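Local coordinates for endo-1,4-b-d-mannanase (Trichoderma reesei, PDB 1QNR), which hydrolyses internal beta-1,4-mannosidic linkages in mannans, as a glycoside hydrolase family 5 enzyme with a TIM-barrel catalytic domain, at residues 1-5 and 14-18; 155-161 and 194-198. All coordinates share one frame; numbering follows the deposited sequence.

Contact 1 (1-5 and 14-18); sequences ASSFV and IDGKV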
ATOM      1  N   ALA A   1       5.519  23.028   7.358  1.00 59.57           N
ATOM      2  CA  ALA A   1       6.859  22.384   7.348  1.00 58.47           C
ATOM      3  C   ALA A   1       6.789  21.110   6.505  1.00 56.69           C
ATOM      4  O   ALA A   1       5.693  20.571   6.316  1.00 56.81           O
ATOM      5  CB  ALA A   1       7.315  22.008   8.752  1.00 59.01           C
ATOM      6  N   SER A   2       7.956  20.696   6.049  1.00 53.78           N
ATOM      7  CA  SER A   2       8.096  19.474   5.265  1.00 51.01           C
ATOM      8  C   SER A   2       9.384  18.759   5.696  1.00 46.50           C
ATOM      9  O   SER A   2      10.465  19.370   5.556  1.00 48.07           O
ATOM     10  CB  SER A   2       8.159  19.734   3.757  1.00 52.52           C
ATOM     11  OG  SER A   2       8.021  18.483   3.071  1.00 53.44           O
ATOM     12  N   SER A   3       9.268  17.575   6.311  1.00 38.63           N
ATOM     13  CA  SER A   3      10.495  16.875   6.793  1.00 31.75           C
ATOM     14  C   SER A   3      10.402  15.395   6.428  1.00 24.67           C
ATOM     15  O   SER A   3       9.278  15.089   6.006  1.00 22.44           O
ATOM     16  CB  SER A   3      10.649  17.001   8.320  1.00 30.93           C
ATOM     17  OG  SER A   3       9.434  16.708   8.970  0.50 29.19           O
ATOM     18  N   PHE A   4      11.381  14.513   6.742  1.00 18.26           N
ATOM     19  CA  PHE A   4      11.117  13.108   6.369  1.00 12.72           C
ATOM     20  C   PHE A   4      10.157  12.509   7.413  1.00 12.24           C
ATOM     21  O   PHE A   4      10.221  12.844   8.643  1.00 14.03           O
ATOM     22  CB  PHE A   4      12.423  12.261   6.364  1.00 11.42           C
ATOM     23  CG  PHE A   4      13.399  12.593   5.277  1.00 10.74           C
ATOM     24  CD1 PHE A   4      13.066  12.478   3.932  1.00 10.97           C
ATOM     25  CD2 PHE A   4      14.645  13.184   5.597  1.00 11.08           C
ATOM     26  CE1 PHE A   4      13.967  12.847   2.944  1.00 10.63           C
ATOM     27  CE2 PHE A   4      15.564  13.490   4.585  1.00 11.30           C
ATOM     28  CZ  PHE A   4      15.253  13.313   3.268  1.00 10.06           C
ATOM     29  N   VAL A   5       9.272  11.588   7.009  1.00  9.73           N
ATOM     30  CA  VAL A   5       8.356  10.910   7.936  1.00 10.40           C
ATOM     31  C   VAL A   5       9.151   9.867   8.753  1.00 10.35           C
ATOM     32  O   VAL A   5       9.923   9.054   8.261  1.00 11.25           O
ATOM     33  CB  VAL A   5       7.188  10.187   7.195  1.00  9.22           C
ATOM     34  CG1 VAL A   5       6.331   9.390   8.215  1.00 10.91           C
ATOM     35  CG2 VAL A   5       6.319  11.152   6.404  1.00 11.16           C
ATOM     36  N   ILE A  14       4.653  13.287  11.283  1.00 11.00           N
ATOM     37  CA  ILE A  14       4.482  13.742   9.902  1.00 11.76           C
ATOM     38  C   ILE A  14       4.601  15.277   9.923  1.00 10.95           C
ATOM     39  O   ILE A  14       3.783  15.928  10.634  1.00 12.06           O
ATOM     40  CB  ILE A  14       3.071  13.335   9.378  1.00 10.64           C
ATOM     41  CG1 ILE A  14       2.859  11.786   9.487  1.00 11.55           C
ATOM     42  CG2 ILE A  14       2.804  13.865   7.962  1.00 10.73           C
ATOM     43  CD1 ILE A  14       1.405  11.398   9.168  1.00 12.28           C
ATOM     44  N   ASP A  15       5.622  15.804   9.249  1.00 12.25           N
ATOM     45  CA  ASP A  15       5.872  17.260   9.219  1.00 14.18           C
ATOM     46  C   ASP A  15       5.853  17.866  10.621  1.00 15.40           C
ATOM     47  O   ASP A  15       5.359  18.992  10.843  1.00 17.00           O
ATOM     48  CB  ASP A  15       4.845  17.929   8.305  1.00 16.90           C
ATOM     49  CG  ASP A  15       5.054  17.537   6.830  1.00 17.74           C
ATOM     50  OD1 ASP A  15       6.168  17.112   6.484  1.00 17.98           O
ATOM     51  OD2 ASP A  15       4.097  17.679   6.062  1.00 18.21           O
ATOM     52  N   GLY A  16       6.494  17.126  11.553  1.00 15.32           N
ATOM     53  CA  GLY A  16       6.683  17.668  12.921  1.00 16.89           C
ATOM     54  C   GLY A  16       5.574  17.394  13.867  1.00 17.94           C
ATOM     55  O   GLY A  16       5.611  17.707  15.077  1.00 21.35           O
ATOM     56  N   LYS A  17       4.426  16.876  13.424  1.00 16.38           N
ATOM     57  CA  LYS A  17       3.279  16.578  14.217  1.00 16.60           C
ATOM     58  C   LYS A  17       3.170  15.086  14.526  1.00 15.89           C
ATOM     59  O   LYS A  17       3.075  14.291  13.570  1.00 14.74           O
ATOM     60  CB  LYS A  17       1.977  17.059  13.492  1.00 21.74           C
ATOM     61  CG  LYS A  17       2.134  18.618  13.380  1.00 28.62           C
ATOM     62  CD  LYS A  17       1.705  19.189  14.733  1.00 34.92           C
ATOM     63  CE  LYS A  17       2.179  20.607  15.047  1.00 39.71           C
ATOM     64  NZ  LYS A  17       1.634  20.940  16.421  1.00 41.68           N
ATOM     65  N   VAL A  18       3.202  14.728  15.794  1.00 12.83           N
ATOM     66  CA  VAL A  18       3.127  13.354  16.247  1.00 14.02           C
ATOM     67  C   VAL A  18       1.693  13.055  16.633  1.00 16.25           C
ATOM     68  O   VAL A  18       0.990  13.701  17.425  1.00 19.50           O
ATOM     69  CB  VAL A  18       4.057  13.116  17.470  1.00 16.87           C
ATOM     70  CG1 VAL A  18       3.922  11.694  17.968  1.00 19.56           C
ATOM     71  CG2 VAL A  18       5.497  13.429  17.031  1.00 17.25           C
TER
HETATM   72  O   HOH W   1       7.364  14.143   7.870  1.00 20.93           O
HETATM   73  O   HOH W   2       8.502  14.757  10.461  1.00 28.91           O
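Asp15, in the type I' turn of the two-residue hairpin joining strands 11-14 and 17-18, reaches back to the N-terminal tail at Ala1, Ser2 and Ser3. With CG beside its own backbone N and anti to the carbonyl carbon (chi1 -68°), its carboxylate lies next to the tail. Ser3 N donates to Asp15 OD1 over 3.1 Å, approaching on the anti side and tilted 26° out of the carboxylate plane. The same oxygen forms a salt bridge with Lys105, so one atom serves both the tail and a barrel strand. Ala1 O sits 3.1 Å from Asp15 CG, against the carboxylate carbon; the nearby acceptor oxygens probably repel, a cost that Lys105 may offset. Water fills the polar seam further along. One molecule accepts from Asp15 N (2.8 Å) and probably donates to Ser3 O; another accepts from Gly16 N, probably donates to Phe4 O and meets Ser3 OG at 2.6 Å, a place suited to a short hydroxyl. Beyond the waters Val5 CG1 meets Ile14 CG1 at 4.4 Å, and both branched side chains also pack on Lys105 and Phe162. Glycine suits position 16, since with phi 88° a side chain would press on the carbonyl of Asp15. The tight I' turn, closed by paired Ile14 and Lys17 backbone bonds, is characteristic of a two-residue beta hairpin, here leading into the first strand of the TIM barrel.

Contact 2 (155-161 and 194-198); sequences YANSTAI and LDSNH. With NAG (2-acetamido-2-deoxy-beta-D-glucopyranose), chain G.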
ATOM      1  N   TYR A 155      13.360   9.178  -5.939  1.00  9.88           N
ATOM      2  CA  TYR A 155      12.665   9.967  -4.909  1.00  9.60           C
ATOM      3  C   TYR A 155      13.336   9.809  -3.548  1.00  8.18           C
ATOM      4  O   TYR A 155      12.765  10.206  -2.517  1.00  8.90           O
ATOM      5  CB  TYR A 155      11.179   9.553  -4.792  1.00 10.88           C
ATOM      6  CG  TYR A 155      10.508   9.346  -6.155  1.00  9.94           C
ATOM      7  CD1 TYR A 155      10.415  10.397  -7.058  1.00  9.18           C
ATOM      8  CD2 TYR A 155       9.924   8.125  -6.493  1.00 11.12           C
ATOM      9  CE1 TYR A 155       9.859  10.229  -8.341  1.00 10.17           C
ATOM     10  CE2 TYR A 155       9.352   7.973  -7.761  1.00 12.30           C
ATOM     11  CZ  TYR A 155       9.283   9.005  -8.650  1.00 11.59           C
ATOM     12  OH  TYR A 155       8.671   8.780  -9.880  1.00 12.33           O
ATOM     13  N   ALA A 156      14.557   9.208  -3.485  1.00  8.83           N
ATOM     14  CA  ALA A 156      15.222   8.923  -2.195  1.00  7.26           C
ATOM     15  C   ALA A 156      15.382  10.138  -1.305  1.00  8.43           C
ATOM     16  O   ALA A 156      15.378  10.004  -0.048  1.00  8.54           O
ATOM     17  CB  ALA A 156      16.608   8.236  -2.399  1.00 10.44           C
ATOM     18  N   ASN A 157      15.506  11.387  -1.857  1.00  8.96           N
ATOM     19  CA  ASN A 157      15.677  12.557  -1.034  1.00  8.25           C
ATOM     20  C   ASN A 157      14.460  13.488  -0.988  1.00  8.20           C
ATOM     21  O   ASN A 157      14.508  14.632  -0.448  1.00  8.68           O
ATOM     22  CB  ASN A 157      16.901  13.393  -1.483  1.00  8.10           C
ATOM     23  CG  ASN A 157      18.150  12.553  -1.463  1.00  8.84           C
ATOM     24  OD1 ASN A 157      18.511  11.679  -2.293  1.00  9.41           O
ATOM     25  ND2 ASN A 157      18.965  12.785  -0.393  1.00  8.83           N
ATOM     26  N   SER A 158      13.332  12.974  -1.481  1.00  8.77           N
ATOM     27  CA  SER A 158      12.073  13.718  -1.403  1.00  8.98           C
ATOM     28  C   SER A 158      11.405  13.546  -0.034  1.00  9.49           C
ATOM     29  O   SER A 158      11.266  12.384   0.448  1.00 10.45           O
ATOM     30  CB  SER A 158      11.071  13.216  -2.517  1.00  9.74           C
ATOM     31  OG  SER A 158       9.768  13.888  -2.263  1.00 10.19           O
ATOM     32  N   THR A 159      10.865  14.592   0.593  1.00  8.94           N
ATOM     33  CA  THR A 159      10.147  14.454   1.851  1.00  9.83           C
ATOM     34  C   THR A 159       8.672  14.008   1.642  1.00  8.78           C
ATOM     35  O   THR A 159       8.022  13.734   2.648  1.00 10.11           O
ATOM     36  CB  THR A 159      10.172  15.756   2.676  1.00 11.92           C
ATOM     37  OG1 THR A 159       9.664  16.805   1.879  1.00 14.79           O
ATOM     38  CG2 THR A 159      11.617  16.115   3.099  1.00 13.82           C
ATOM     39  N   ALA A 160       8.246  13.783   0.402  1.00  8.67           N
ATOM     40  CA  ALA A 160       6.857  13.303   0.202  1.00  9.73           C
ATOM     41  C   ALA A 160       6.714  11.814   0.302  1.00 10.09           C
ATOM     42  O   ALA A 160       5.561  11.374   0.200  1.00 10.27           O
ATOM     43  CB  ALA A 160       6.373  13.815  -1.179  1.00 10.52           C
ATOM     44  N   ILE A 161       7.736  10.995   0.451  1.00  7.80           N
ATOM     45  CA  ILE A 161       7.562   9.541   0.629  1.00  8.17           C
ATOM     46  C   ILE A 161       7.307   9.167   2.066  1.00  8.20           C
ATOM     47  O   ILE A 161       8.136   9.457   2.967  1.00 10.59           O
ATOM     48  CB  ILE A 161       8.780   8.797   0.077  1.00  8.77           C
ATOM     49  CG1 ILE A 161       9.146   9.254  -1.355  1.00  9.48           C
ATOM     50  CG2 ILE A 161       8.569   7.262   0.155  1.00 10.84           C
ATOM     51  CD1 ILE A 161       8.032   9.034  -2.395  1.00 11.28           C
ATOM     52  N   LEU A 194      19.854   1.648  -0.291  1.00  8.78           N
ATOM     53  CA  LEU A 194      19.678   2.651  -1.317  1.00  9.83           C
ATOM     54  C   LEU A 194      19.162   3.982  -0.766  1.00  8.56           C
ATOM     55  O   LEU A 194      19.250   5.022  -1.487  1.00 10.65           O
ATOM     56  CB  LEU A 194      18.568   2.202  -2.332  1.00  9.07           C
ATOM     57  CG  LEU A 194      18.909   0.891  -3.069  1.00 11.00           C
ATOM     58  CD1 LEU A 194      17.722   0.510  -3.973  1.00 13.48           C
ATOM     59  CD2 LEU A 194      20.141   1.119  -3.989  1.00 16.24           C
ATOM     60  N   ASP A 195      18.586   4.002   0.434  1.00  9.14           N
ATOM     61  CA  ASP A 195      17.880   5.176   0.969  1.00  8.81           C
ATOM     62  C   ASP A 195      17.793   5.066   2.512  1.00  9.17           C
ATOM     63  O   ASP A 195      17.104   4.146   3.033  1.00  9.47           O
ATOM     64  CB  ASP A 195      16.472   5.262   0.344  1.00  9.79           C
ATOM     65  CG  ASP A 195      15.530   6.316   0.907  1.00  9.48           C
ATOM     66  OD1 ASP A 195      15.796   6.987   1.920  1.00  9.06           O
ATOM     67  OD2 ASP A 195      14.469   6.555   0.202  1.00  9.59           O
ATOM     68  N   SER A 196      18.582   5.881   3.241  1.00  8.56           N
ATOM     69  CA  SER A 196      18.496   5.842   4.716  1.00  9.06           C
ATOM     70  C   SER A 196      17.537   6.867   5.330  1.00  9.69           C
ATOM     71  O   SER A 196      17.404   7.056   6.559  1.00 13.77           O
ATOM     72  CB  SER A 196      19.884   6.082   5.338  1.00 12.43           C
ATOM     73  OG  SER A 196      20.425   7.365   4.970  1.00 15.47           O
ATOM     74  N   ASN A 197      16.791   7.624   4.466  1.00  9.30           N
ATOM     75  CA  ASN A 197      15.896   8.629   4.923  1.00  8.42           C
ATOM     76  C   ASN A 197      14.487   8.119   5.233  1.00  8.44           C
ATOM     77  O   ASN A 197      13.796   8.724   6.041  1.00 10.43           O
ATOM     78  CB  ASN A 197      15.731   9.747   3.851  1.00  8.58           C
ATOM     79  CG  ASN A 197      17.044  10.417   3.495  1.00  8.77           C
ATOM     80  OD1 ASN A 197      17.832  10.745   4.381  1.00 10.40           O
ATOM     81  ND2 ASN A 197      17.284  10.537   2.153  1.00  9.57           N
ATOM     82  N   HIS A 198      14.063   7.037   4.559  1.00  8.95           N
ATOM     83  CA  HIS A 198      12.615   6.633   4.592  1.00  7.46           C
ATOM     84  C   HIS A 198      12.321   5.302   5.248  1.00  7.37           C
ATOM     85  O   HIS A 198      13.171   4.373   5.308  1.00  8.60           O
ATOM     86  CB  HIS A 198      12.087   6.568   3.123  1.00  9.02           C
ATOM     87  CG  HIS A 198      12.051   7.928   2.449  1.00  7.80           C
ATOM     88  ND1 HIS A 198      12.788   8.212   1.284  1.00  8.33           N
ATOM     89  CD2 HIS A 198      11.317   9.041   2.788  1.00  8.37           C
ATOM     90  CE1 HIS A 198      12.462   9.492   0.974  1.00  8.16           C
ATOM     91  NE2 HIS A 198      11.631  10.039   1.883  1.00  8.95           N
TER
HETATM   92  C1  NAG G 431      20.345  12.021  -0.059  1.00  9.86           C
HETATM   93  C2  NAG G 431      21.412  13.015   0.374  1.00  9.21           C
HETATM   94  C3  NAG G 431      22.617  12.137   0.717  1.00  9.75           C
HETATM   95  C4  NAG G 431      22.252  11.080   1.785  1.00  8.84           C
HETATM   96  C5  NAG G 431      21.076  10.191   1.288  1.00 10.07           C
HETATM   97  C6  NAG G 431      20.603   9.200   2.348  1.00 10.79           C
HETATM   98  C7  NAG G 431      21.816  15.211  -0.660  1.00 14.21           C
HETATM   99  C8  NAG G 431      22.292  15.915  -1.889  1.00 14.49           C
HETATM  100  N2  NAG G 431      21.687  13.858  -0.827  1.00 11.71           N
HETATM  101  O3  NAG G 431      23.637  13.013   1.247  1.00 12.66           O
HETATM  102  O4  NAG G 431      23.414  10.196   1.981  1.00 12.06           O
HETATM  103  O5  NAG G 431      19.989  11.089   1.000  1.00  9.55           O
HETATM  104  O6  NAG G 431      19.667   8.251   1.707  1.00 12.24           O
HETATM  105  O7  NAG G 431      21.637  15.717   0.405  1.00 14.78           O
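The His198 ring is held between Ile161 CB on one face, 3.7 Å from the ring centroid in a CH-pi contact, and Asn197 CB over the opposite face. Two oxygens lie at its edge, in the ring plane. ND1 donates to the syn lone pair of Asp195 OD2 over 2.6 Å, almost straight at 172°; NE2 reaches Ser158 O at 2.8 Å, nearly in line with the C=O bond but bent at the hydrogen (130°). Asp195 sets its CG anti to its own backbone N (chi1 173°), which brings OD1 within 2.8 Å of Asn197 N in an Asx turn; Trp164 also donates to OD2. An alanine in place of His198 is likely to leave Ser158 O and Asp195 OD2 without these donors and open a gap beside Ile161. Asn197 suits its place because one amide nitrogen spends both hydrogens: ND2 gives one to Ala156 O (3.0 Å), above the carbonyl plane, and one to O5 of the N-acetylglucosamine (3.0 Å) bonded to Asn157 ND2. Ser196 N adds a bond to the sugar's O6. With both ring nitrogens donating and a carboxylate at hand, His198 is probably an imidazolium, its charge balanced by Asp195.

From the N terminus, the tail passes into strand 6-8 and returns through strand 11-14, where contact 1 closes a short loop of eight intervening residues. Contact 2 opens much later: it brings the loop after helix 138-155 against the loop after helix 178-194, closing a stretch of chain that holds strand 161-165 and helix 178-194. The two closures follow in series, neither nested nor crossed, yet the contacts touch, with centres about 13 Å apart. Ser2 OG lies 2.6 Å from Thr159 OG1, a probable hydrogen bond, and Phe4 packs against Asn197 and edge-to-face with His198. Together they tie the N-terminal tail, itself held to the hairpin by contact 1, to two helix-to-strand loops of the barrel.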